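Local structure of carbon monoxide dehydrogenase (Thermococcus sp. AM4, 6T7J) at residues A[101-106]-A[339-344]; A[265-270]-A[302-307]. The protein catalyses the reversible oxidation of carbon monoxide to carbon dioxide at cluster C, which is modelled here as a nickel-free, broken iron-sulfur cluster. All coordinates share one frame; numbering follows the deposited sequence.

Overall arrangement
Both contacts are buried and both reach the broken Fe4S4 cluster. Contact 1 joins long helix 81-115 to the loop that follows strand 336-339, and is small and carried by side chains. Contact 2 lies within the six-stranded parallel sheet, where neighbouring strands 261-268 and 297-303 run out into a loop and a helix; backbone bonds dominate there and the interface is far larger. Their centres are 11 Å apart, and they meet directly: Asn270 ND2 lies 2.8 Å from Tyr341 OH, and its backbone N pairs with Asp340 OD2. Contact 1 also borders the second subunit, whereas contact 2 is enclosed by its own chain.

Contact 1. Residues A[101-106]-A[339-344]; sequences SDHARD and VDYQCI. With MSK (Broken Fe4S4 cluster), chain F.
His103 and Tyr341 make the nearest backbone approach, CA to CA 9.0 Å, where helix 81-115 faces the loop after strand 336-339, and side chains bridge the gap. Tyr341 does most of the bridging. Its CG sits between the backbone N and the carbonyl carbon (chi1 46°), and the ring reaches tip to tip toward Asp106. Tyr341 OH donates to Asp106 OD2 at 2.9 Å, on the anti side, somewhat out of the carboxylate plane, with OD2 at the ring edge and the two planes 32° apart. The same hydroxyl lies 3.4 Å from His103 CA, and the His103 and Tyr341 side chains cross at about a right angle. Gln342, extended beyond CG, brings NE2 to 4.2 Å from His103 CB, while its OE1 bonds Lys559. On the helix, Arg105 NE and NH1 both grip Asp102 OD1 side-on, and His202 of the second subunit bonds Asp102 OD2. Along the loop, Cys343 SG binds iron FE4 at 2.3 Å. Asp106 OD2 also pairs with Lys365, and Tyr341 OH with Asn270 ND2, so the phenol has two polar partners: it gives its proton to a carboxylate, probably kept anionic by the lysine, and accepts from an amide.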
ATOM      1  N   SER A 101       5.224  -7.423   7.848  1.00 45.18           N
ATOM      2  CA  SER A 101       4.250  -8.490   7.673  1.00 44.55           C
ATOM      3  C   SER A 101       4.742  -9.546   6.693  1.00 48.35           C
ATOM      4  O   SER A 101       4.513 -10.738   6.904  1.00 49.64           O
ATOM      5  CB  SER A 101       2.924  -7.912   7.197  1.00 49.16           C
ATOM      6  OG  SER A 101       2.161  -8.924   6.568  1.00 60.96           O
ATOM      7  N   ASP A 102       5.405  -9.132   5.612  1.00 45.88           N
ATOM      8  CA  ASP A 102       5.949 -10.110   4.672  1.00 45.14           C
ATOM      9  C   ASP A 102       7.092 -10.898   5.305  1.00 47.51           C
ATOM     10  O   ASP A 102       7.228 -12.108   5.070  1.00 47.91           O
ATOM     11  CB  ASP A 102       6.411  -9.411   3.395  1.00 48.41           C
ATOM     12  CG  ASP A 102       5.502  -9.700   2.209  1.00 50.85           C
ATOM     13  OD1 ASP A 102       4.443 -10.333   2.407  1.00 49.34           O
ATOM     14  OD2 ASP A 102       5.848  -9.297   1.078  1.00 49.64           O
ATOM     15  N   HIS A 103       7.923 -10.225   6.106  1.00 47.64           N
ATOM     16  CA  HIS A 103       8.920 -10.924   6.917  1.00 43.85           C
ATOM     17  C   HIS A 103       8.264 -12.011   7.772  1.00 46.83           C
ATOM     18  O   HIS A 103       8.649 -13.196   7.729  1.00 46.22           O
ATOM     19  CB  HIS A 103       9.648  -9.886   7.779  1.00 45.94           C
ATOM     20  CG  HIS A 103      10.813 -10.418   8.554  1.00 48.89           C
ATOM     21  ND1 HIS A 103      11.082 -11.762   8.689  1.00 59.12           N
ATOM     22  CD2 HIS A 103      11.777  -9.771   9.253  1.00 49.60           C
ATOM     23  CE1 HIS A 103      12.164 -11.921   9.431  1.00 54.31           C
ATOM     24  NE2 HIS A 103      12.605 -10.728   9.785  1.00 52.37           N
ATOM     25  N   ALA A 104       7.252 -11.616   8.550  1.00 45.40           N
ATOM     26  CA  ALA A 104       6.537 -12.570   9.390  1.00 43.09           C
ATOM     27  C   ALA A 104       5.904 -13.679   8.560  1.00 45.12           C
ATOM     28  O   ALA A 104       5.853 -14.831   8.996  1.00 49.60           O
ATOM     29  CB  ALA A 104       5.472 -11.847  10.210  1.00 41.71           C
ATOM     30  N   ARG A 105       5.415 -13.351   7.363  1.00 43.32           N
ATOM     31  CA  ARG A 105       4.746 -14.343   6.526  1.00 49.53           C
ATOM     32  C   ARG A 105       5.718 -15.408   6.046  1.00 45.28           C
ATOM     33  O   ARG A 105       5.381 -16.597   6.017  1.00 51.11           O
ATOM     34  CB  ARG A 105       4.075 -13.655   5.336  1.00 47.88           C
ATOM     35  CG  ARG A 105       2.978 -14.474   4.672  1.00 39.32           C
ATOM     36  CD  ARG A 105       2.660 -13.941   3.283  1.00 43.26           C
ATOM     37  NE  ARG A 105       2.681 -12.482   3.230  1.00 42.10           N
ATOM     38  CZ  ARG A 105       1.609 -11.711   3.387  1.00 45.71           C
ATOM     39  NH1 ARG A 105       1.722 -10.392   3.324  1.00 43.20           N
ATOM     40  NH2 ARG A 105       0.421 -12.256   3.609  1.00 47.59           N
ATOM     41  N   ASP A 106       6.929 -15.002   5.660  1.00 47.97           N
ATOM     42  CA  ASP A 106       7.937 -15.985   5.273  1.00 45.52           C
ATOM     43  C   ASP A 106       8.303 -16.890   6.447  1.00 51.63           C
ATOM     44  O   ASP A 106       8.410 -18.122   6.293  1.00 49.98           O
ATOM     45  CB  ASP A 106       9.175 -15.278   4.724  1.00 47.96           C
ATOM     46  CG  ASP A 106       8.923 -14.637   3.371  1.00 52.05           C
ATOM     47  OD1 ASP A 106       7.976 -15.068   2.678  1.00 52.54           O
ATOM     48  OD2 ASP A 106       9.665 -13.703   3.003  1.00 55.59           O
ATOM     49  N   VAL A 339      22.189 -11.155   0.397  1.00 49.99           N
ATOM     50  CA  VAL A 339      21.084 -10.305   0.816  1.00 54.10           C
ATOM     51  C   VAL A 339      19.759 -10.994   0.516  1.00 52.08           C
ATOM     52  O   VAL A 339      19.653 -11.811  -0.404  1.00 49.36           O
ATOM     53  CB  VAL A 339      21.149  -8.917   0.139  1.00 50.99           C
ATOM     54  CG1 VAL A 339      22.475  -8.241   0.456  1.00 46.11           C
ATOM     55  CG2 VAL A 339      20.962  -9.044  -1.364  1.00 49.93           C
ATOM     56  N   ASP A 340      18.745 -10.669   1.323  1.00 51.25           N
ATOM     57  CA  ASP A 340      17.385 -11.116   1.046  1.00 50.34           C
ATOM     58  C   ASP A 340      16.507  -9.924   0.673  1.00 49.16           C
ATOM     59  O   ASP A 340      16.234  -9.710  -0.511  1.00 57.61           O
ATOM     60  CB  ASP A 340      16.797 -11.894   2.231  1.00 44.31           C
ATOM     61  CG  ASP A 340      17.089 -11.248   3.574  1.00 52.64           C
ATOM     62  OD1 ASP A 340      17.360 -10.031   3.611  1.00 51.47           O
ATOM     63  OD2 ASP A 340      17.030 -11.962   4.599  1.00 54.72           O
ATOM     64  N   TYR A 341      16.069  -9.134   1.655  1.00 50.12           N
ATOM     65  CA  TYR A 341      15.296  -7.938   1.344  1.00 51.29           C
ATOM     66  C   TYR A 341      15.410  -6.929   2.481  1.00 50.31           C
ATOM     67  O   TYR A 341      15.936  -7.225   3.557  1.00 47.43           O
ATOM     68  CB  TYR A 341      13.825  -8.271   1.051  1.00 51.36           C
ATOM     69  CG  TYR A 341      13.140  -9.222   2.015  1.00 54.18           C
ATOM     70  CD1 TYR A 341      13.164  -9.005   3.387  1.00 52.78           C
ATOM     71  CD2 TYR A 341      12.435 -10.321   1.539  1.00 52.15           C
ATOM     72  CE1 TYR A 341      12.524  -9.868   4.258  1.00 51.70           C
ATOM     73  CE2 TYR A 341      11.792 -11.188   2.402  1.00 50.42           C
ATOM     74  CZ  TYR A 341      11.840 -10.958   3.759  1.00 50.19           C
ATOM     75  OH  TYR A 341      11.200 -11.822   4.615  1.00 53.10           O
ATOM     76  N   GLN A 342      14.908  -5.720   2.203  1.00 53.77           N
ATOM     77  CA  GLN A 342      14.788  -4.604   3.141  1.00 49.00           C
ATOM     78  C   GLN A 342      16.128  -3.941   3.442  1.00 47.60           C
ATOM     79  O   GLN A 342      17.049  -4.574   3.969  1.00 49.03           O
ATOM     80  CB  GLN A 342      14.104  -5.051   4.436  1.00 48.49           C
ATOM     81  CG  GLN A 342      12.626  -5.359   4.260  1.00 45.94           C
ATOM     82  CD  GLN A 342      12.007  -5.968   5.497  1.00 51.26           C
ATOM     83  OE1 GLN A 342      12.426  -5.680   6.618  1.00 51.24           O
ATOM     84  NE2 GLN A 342      11.005  -6.821   5.302  1.00 49.48           N
ATOM     85  N   CYS A 343      16.229  -2.654   3.092  1.00 49.11           N
ATOM     86  CA  CYS A 343      17.393  -1.807   3.367  1.00 49.25           C
ATOM     87  C   CYS A 343      18.660  -2.320   2.687  1.00 49.34           C
ATOM     88  O   CYS A 343      19.774  -2.050   3.146  1.00 49.93           O
ATOM     89  CB  CYS A 343      17.622  -1.639   4.872  1.00 47.37           C
ATOM     90  SG  CYS A 343      16.189  -1.025   5.791  1.00 46.56           S
ATOM     91  N   ILE A 344      18.505  -3.057   1.590  1.00 48.94           N
ATOM     92  CA  ILE A 344      19.625  -3.422   0.731  1.00 46.14           C
ATOM     93  C   ILE A 344      19.770  -2.306  -0.297  1.00 47.54           C
ATOM     94  O   ILE A 344      19.006  -2.233  -1.260  1.00 48.32           O
ATOM     95  CB  ILE A 344      19.417  -4.778   0.056  1.00 43.32           C
ATOM     96  CG1 ILE A 344      18.944  -5.826   1.066  1.00 48.68           C
ATOM     97  CG2 ILE A 344      20.695  -5.216  -0.644  1.00 43.19           C
ATOM     98  CD1 ILE A 344      19.930  -6.093   2.181  1.00 55.82           C
TER
HETATM   99  S1  MSK F 703      17.988  -2.573   9.119  0.82 53.76           S
HETATM  100  S3  MSK F 703      15.151  -0.572   9.213  1.00 60.52           S
HETATM  101  S4  MSK F 703      18.183   0.852   8.464  0.64 51.58           S
HETATM  102  S5  MSK F 703      17.414  -0.560  11.519  1.00 55.01           S
HETATM  103 FE1  MSK F 703      16.229  -3.630  10.064  0.87 63.68          FE
HETATM  104 FE2  MSK F 703      18.843  -0.584   9.972  0.62 47.25          FE
HETATM  105 FE3  MSK F 703      16.585   0.968   9.938  0.55 48.47          FE
HETATM  106 FE4  MSK F 703      16.988  -0.873   7.994  0.75 48.49          FE

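Contact 2. Residues A[265-270]-A[302-307]; sequences VVHGHN and GMCCTG. With MSK (Broken Fe4S4 cluster), chain F.
A parallel beta-alpha-beta unit of the Rossmann-like sheet carries part of the cluster C site here: His269 and Cys305, just beyond the C-terminal ends of the neighbouring strands 261-268 and 297-303, bind the same iron. His269 NE2 lies 2.2 Å from FE1 and Cys305 SG 2.3 Å from it. The backbones align Val266 with Gly302 as a parallel pair, and Met303 N donates to Val266 O at 2.9 Å. Beyond the strands the two segments stay joined, because Thr306 N, on helix 304-314, donates to Gly268 O, approaching well above the carbonyl plane. Gly268 itself has backbone angles (139/-133) at which a side chain would press on the preceding carbonyl. Thr306 OG1 is anti to the backbone N (chi1 -154°), which turns CG2 in between the backbone N and carbonyl carbon and brings it to 3.4 Å from Val266 O, while OG1 bonds Ser274. Asn270 is the N-cap of helix 271-281, its OD1 making a weak bond to Ile272 N. The His267 ring presents CE1 to Cys304 SG at 3.4 Å. Val265 CG1 packs on Met303 CG (3.7 Å). Asp340 OD1 accepts from His269 N and so probably helps to position this iron ligand. The two iron ligands also touch one another: Cys305 CB lies over one face of the His269 ring in a CH-pi contact, 3.8 Å from the centroid and displaced toward the rim, with CD2 the closest ring atom.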
ATOM      1  N   VAL A 265      29.582 -11.684   4.053  1.00 48.93           N
ATOM      2  CA  VAL A 265      28.667 -10.794   4.761  1.00 46.64           C
ATOM      3  C   VAL A 265      27.245 -11.287   4.544  1.00 49.04           C
ATOM      4  O   VAL A 265      26.875 -11.665   3.428  1.00 51.78           O
ATOM      5  CB  VAL A 265      28.829  -9.337   4.285  1.00 55.23           C
ATOM      6  CG1 VAL A 265      27.862  -8.419   5.024  1.00 50.38           C
ATOM      7  CG2 VAL A 265      30.268  -8.870   4.469  1.00 40.90           C
ATOM      8  N   VAL A 266      26.450 -11.310   5.614  1.00 47.90           N
ATOM      9  CA  VAL A 266      25.019 -11.588   5.530  1.00 48.81           C
ATOM     10  C   VAL A 266      24.279 -10.294   5.847  1.00 51.39           C
ATOM     11  O   VAL A 266      24.408  -9.748   6.948  1.00 49.11           O
ATOM     12  CB  VAL A 266      24.587 -12.729   6.469  1.00 45.17           C
ATOM     13  CG1 VAL A 266      24.949 -14.076   5.865  1.00 42.68           C
ATOM     14  CG2 VAL A 266      25.209 -12.581   7.849  1.00 44.58           C
ATOM     15  N   HIS A 267      23.509  -9.801   4.878  1.00 48.63           N
ATOM     16  CA  HIS A 267      22.900  -8.480   4.941  1.00 56.28           C
ATOM     17  C   HIS A 267      21.418  -8.610   4.621  1.00 52.65           C
ATOM     18  O   HIS A 267      21.046  -9.310   3.676  1.00 52.00           O
ATOM     19  CB  HIS A 267      23.601  -7.536   3.955  1.00 49.01           C
ATOM     20  CG  HIS A 267      23.067  -6.138   3.953  1.00 52.14           C
ATOM     21  ND1 HIS A 267      22.374  -5.599   5.015  1.00 53.40           N
ATOM     22  CD2 HIS A 267      23.142  -5.161   3.017  1.00 48.05           C
ATOM     23  CE1 HIS A 267      22.038  -4.353   4.731  1.00 50.86           C
ATOM     24  NE2 HIS A 267      22.491  -4.064   3.524  1.00 56.20           N
ATOM     25  N   GLY A 268      20.573  -7.956   5.412  1.00 54.93           N
ATOM     26  CA  GLY A 268      19.145  -8.066   5.194  1.00 52.39           C
ATOM     27  C   GLY A 268      18.331  -8.179   6.465  1.00 57.53           C
ATOM     28  O   GLY A 268      18.550  -7.409   7.406  1.00 58.03           O
ATOM     29  N   HIS A 269      17.396  -9.132   6.524  1.00 57.00           N
ATOM     30  CA  HIS A 269      16.447  -9.139   7.633  1.00 54.04           C
ATOM     31  C   HIS A 269      15.974 -10.525   8.068  1.00 59.28           C
ATOM     32  O   HIS A 269      15.843 -10.778   9.268  1.00 58.84           O
ATOM     33  CB  HIS A 269      15.238  -8.274   7.271  1.00 52.59           C
ATOM     34  CG  HIS A 269      15.439  -6.820   7.560  1.00 55.14           C
ATOM     35  ND1 HIS A 269      16.243  -6.011   6.784  1.00 54.93           N
ATOM     36  CD2 HIS A 269      14.957  -6.032   8.549  1.00 54.02           C
ATOM     37  CE1 HIS A 269      16.243  -4.787   7.279  1.00 55.25           C
ATOM     38  NE2 HIS A 269      15.470  -4.772   8.352  1.00 54.64           N
ATOM     39  N   ASN A 270      15.699 -11.426   7.124  1.00 61.78           N
ATOM     40  CA  ASN A 270      15.095 -12.709   7.474  1.00 53.19           C
ATOM     41  C   ASN A 270      16.169 -13.714   7.868  1.00 54.87           C
ATOM     42  O   ASN A 270      17.050 -14.012   7.050  1.00 61.45           O
ATOM     43  CB  ASN A 270      14.273 -13.255   6.321  1.00 57.34           C
ATOM     44  CG  ASN A 270      13.150 -14.153   6.793  1.00 58.27           C
ATOM     45  OD1 ASN A 270      13.313 -14.902   7.752  1.00 59.53           O
ATOM     46  ND2 ASN A 270      12.000 -14.074   6.134  1.00 60.07           N
ATOM     47  N   GLY A 302      27.903 -10.238   9.949  1.00 47.87           N
ATOM     48  CA  GLY A 302      26.557  -9.797   9.651  1.00 45.18           C
ATOM     49  C   GLY A 302      26.417  -8.293   9.582  1.00 47.28           C
ATOM     50  O   GLY A 302      27.214  -7.558  10.169  1.00 52.51           O
ATOM     51  N   MET A 303      25.405  -7.822   8.859  1.00 49.58           N
ATOM     52  CA  MET A 303      25.091  -6.405   8.794  1.00 51.54           C
ATOM     53  C   MET A 303      23.587  -6.229   8.923  1.00 54.33           C
ATOM     54  O   MET A 303      22.807  -7.073   8.472  1.00 53.51           O
ATOM     55  CB  MET A 303      25.585  -5.765   7.489  1.00 56.25           C
ATOM     56  CG  MET A 303      27.099  -5.708   7.355  1.00 62.46           C
ATOM     57  SD  MET A 303      27.643  -4.468   6.164  1.00 64.85           S
ATOM     58  CE  MET A 303      27.805  -3.041   7.232  1.00 53.77           C
ATOM     59  N   CYS A 304      23.195  -5.129   9.556  1.00 52.81           N
ATOM     60  CA  CYS A 304      21.792  -4.741   9.739  1.00 54.60           C
ATOM     61  C   CYS A 304      21.066  -5.844  10.516  1.00 51.28           C
ATOM     62  O   CYS A 304      21.672  -6.541  11.341  1.00 50.12           O
ATOM     63  CB  CYS A 304      21.177  -4.394   8.396  1.00 52.29           C
ATOM     64  SG  CYS A 304      21.722  -2.798   7.742  1.00 59.90           S
ATOM     65  N   CYS A 305      19.768  -6.020  10.261  1.00 51.02           N
ATOM     66  CA  CYS A 305      18.939  -6.782  11.188  1.00 53.56           C
ATOM     67  C   CYS A 305      19.172  -8.286  11.088  1.00 56.16           C
ATOM     68  O   CYS A 305      19.103  -8.985  12.101  1.00 49.67           O
ATOM     69  CB  CYS A 305      17.465  -6.440  10.970  1.00 49.81           C
ATOM     70  SG  CYS A 305      16.945  -4.952  11.862  1.00 60.43           S
ATOM     71  N   THR A 306      19.448  -8.816   9.894  1.00 53.94           N
ATOM     72  CA  THR A 306      19.794 -10.234   9.826  1.00 54.95           C
ATOM     73  C   THR A 306      21.130 -10.500  10.517  1.00 54.60           C
ATOM     74  O   THR A 306      21.309 -11.553  11.156  1.00 51.72           O
ATOM     75  CB  THR A 306      19.796 -10.711   8.367  1.00 53.18           C
ATOM     76  OG1 THR A 306      19.530 -12.117   8.319  1.00 55.00           O
ATOM     77  CG2 THR A 306      21.121 -10.417   7.667  1.00 45.79           C
ATOM     78  N   GLY A 307      22.055  -9.539  10.438  1.00 51.86           N
ATOM     79  CA  GLY A 307      23.262  -9.622  11.238  1.00 53.30           C
ATOM     80  C   GLY A 307      22.956  -9.619  12.720  1.00 53.49           C
ATOM     81  O   GLY A 307      23.579 -10.349  13.491  1.00 53.55           O
TER
HETATM   82  S1  MSK F 703      17.988  -2.573   9.119  0.82 53.76           S
HETATM   83  S3  MSK F 703      15.151  -0.572   9.213  1.00 60.52           S
HETATM   84  S4  MSK F 703      18.183   0.852   8.464  0.64 51.58           S
HETATM   85  S5  MSK F 703      17.414  -0.560  11.519  1.00 55.01           S
HETATM   86 FE1  MSK F 703      16.229  -3.630  10.064  0.87 63.68          FE
HETATM   87 FE2  MSK F 703      18.843  -0.584   9.972  0.62 47.25          FE
HETATM   88 FE3  MSK F 703      16.585   0.968   9.938  0.55 48.47          FE
HETATM   89 FE4  MSK F 703      16.988  -0.873   7.994  0.75 48.49          FE